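Local coordinates for protein transcriptional regulator, MarR family (Silicibacter pomeroyi DSS-3, PDB 3BOQ) that probably binds DNA as a transcription factor of the MarR family, reading its operator through winged helix-turn-helix domains, at the interface of chains A and B. Residues are numbered along the deposited sequence; one frame, centred on the assembly and turned at random. Chains: chain A/B, Transcriptional regulator, MarR family.

The interface of chains A and B. Residues chain A 21, 24-25, 28; chain B 24, 27-28, 31.
The imidazoles of A:His28 and B:His28 lie face to face, their planes only 4° from parallel and their centroids 3.8 Å apart. The same residue of two identical chains meets here, a compact case of the general principle that a residue close to a two-fold axis can pack against its own copy. The overlap is nearly complete: CE1 of A:His28 sits 3.8 Å from CE1 of B:His28, and in each ring NE2 lies above the partner's face, toward the rim. Both rings are extended from their helices with CG anti to the backbone N (chi1 178° in A:His28, 175° in B:His28), a setting that carries them into the gap between the two backbones. Two stacked imidazoles would probably disfavour a positive charge on both at once. At one edge of the B:His28 ring, methyl CD2 of A:Leu25 touches CD2 at 3.8 Å and is equally near NE2, which probably helps to limit the ring's rotation.

The indole of A:Trp21 is sandwiched in a different way. Methyl CG1 of B:Val31 stands over one face of its six-membered ring, 3.5 Å from the centroid, in a CH-pi contact; on the opposite face lies CD1 of A:Leu25, from its own helix. Between the two aromatic groups, A:Ile24 divides its branches: CG2 rests 3.9 Å from CB of B:His28, while CD1 meets CD2 of B:Leu27 at 3.8 Å, the side chains crossing at about a right angle. B:Ile24 adds a looser contact, its CG2 facing CB of A:His28.

With an alanine in place of A:His28, the B:His28 ring would probably lose the partner on its stacked face and be freer to turn.

All eight residues belong to helix 12-43 of their chains. The histidine stack is its own mate under the two-fold, while flanking contacts such as A:Trp21 with B:Val31 recur with the chains exchanged. The patch thus helps join the subunits of what is likely the functional dimer, as is usual for MarR regulators, whose paired winged helix-turn-helix domains bind DNA together.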
# COMPACT_ATOMS: atom_id res chain seq x y z
N TRP A 21 11.72 -0.37 -0.56
CA TRP A 21 10.45 -0.97 -0.23
C TRP A 21 9.92 -0.54 1.16
O TRP A 21 8.76 -0.20 1.29
CB TRP A 21 10.58 -2.46 -0.37
CG TRP A 21 9.37 -3.26 -0.04
CD1 TRP A 21 9.33 -4.32 0.79
CD2 TRP A 21 8.03 -3.08 -0.55
NE1 TRP A 21 8.07 -4.83 0.83
CE2 TRP A 21 7.24 -4.09 0.03
CE3 TRP A 21 7.43 -2.18 -1.44
CZ2 TRP A 21 5.87 -4.23 -0.23
CZ3 TRP A 21 6.06 -2.31 -1.69
CH2 TRP A 21 5.30 -3.33 -1.09
N ILE A 24 8.63 3.03 0.72
CA ILE A 24 7.34 3.03 0.05
C ILE A 24 6.26 2.67 1.05
O ILE A 24 5.30 3.40 1.18
CB ILE A 24 7.28 2.00 -1.10
CG1 ILE A 24 8.27 2.36 -2.23
CG2 ILE A 24 5.86 1.93 -1.71
CD1 ILE A 24 7.71 3.56 -3.06
N LEU A 25 6.43 1.57 1.77
CA LEU A 25 5.46 1.15 2.76
C LEU A 25 5.20 2.22 3.79
O LEU A 25 4.05 2.48 4.13
CB LEU A 25 5.91 -0.13 3.44
CG LEU A 25 5.74 -1.40 2.64
CD1 LEU A 25 6.37 -2.60 3.35
CD2 LEU A 25 4.26 -1.66 2.36
N HIS A 28 3.34 5.36 2.18
CA HIS A 28 1.97 4.89 1.91
C HIS A 28 1.18 4.75 3.23
O HIS A 28 0.02 5.16 3.32
CB HIS A 28 2.04 3.55 1.14
CG HIS A 28 0.71 2.93 0.84
ND1 HIS A 28 0.06 2.11 1.73
CD2 HIS A 28 -0.08 2.99 -0.26
CE1 HIS A 28 -1.08 1.70 1.21
NE2 HIS A 28 -1.18 2.21 -0.01
N ILE B 24 3.33 6.36 -6.03
CA ILE B 24 3.52 5.55 -4.89
C ILE B 24 2.52 4.41 -4.88
O ILE B 24 2.88 3.28 -4.63
CB ILE B 24 3.36 6.35 -3.62
CG1 ILE B 24 4.57 7.27 -3.44
CG2 ILE B 24 3.19 5.43 -2.45
CD1 ILE B 24 4.30 8.40 -2.49
N LEU B 27 3.51 1.78 -7.57
CA LEU B 27 4.63 0.92 -7.24
C LEU B 27 4.18 0.03 -6.07
O LEU B 27 4.33 -1.19 -6.10
CB LEU B 27 5.90 1.72 -6.92
CG LEU B 27 7.19 0.92 -6.72
CD1 LEU B 27 7.50 0.10 -7.94
CD2 LEU B 27 8.37 1.84 -6.43
N HIS B 28 3.58 0.65 -5.05
CA HIS B 28 3.13 -0.12 -3.91
C HIS B 28 2.26 -1.32 -4.32
O HIS B 28 2.53 -2.44 -3.89
CB HIS B 28 2.38 0.74 -2.92
CG HIS B 28 1.80 -0.05 -1.79
ND1 HIS B 28 0.57 -0.67 -1.88
CD2 HIS B 28 2.28 -0.36 -0.57
CE1 HIS B 28 0.30 -1.28 -0.75
NE2 HIS B 28 1.32 -1.12 0.06
N VAL B 31 4.16 -4.12 -6.46
CA VAL B 31 5.09 -4.92 -5.68
C VAL B 31 4.29 -5.79 -4.72
O VAL B 31 4.53 -6.99 -4.64
CB VAL B 31 6.17 -4.05 -5.00
CG1 VAL B 31 6.95 -4.84 -3.96
CG2 VAL B 31 7.11 -3.45 -6.05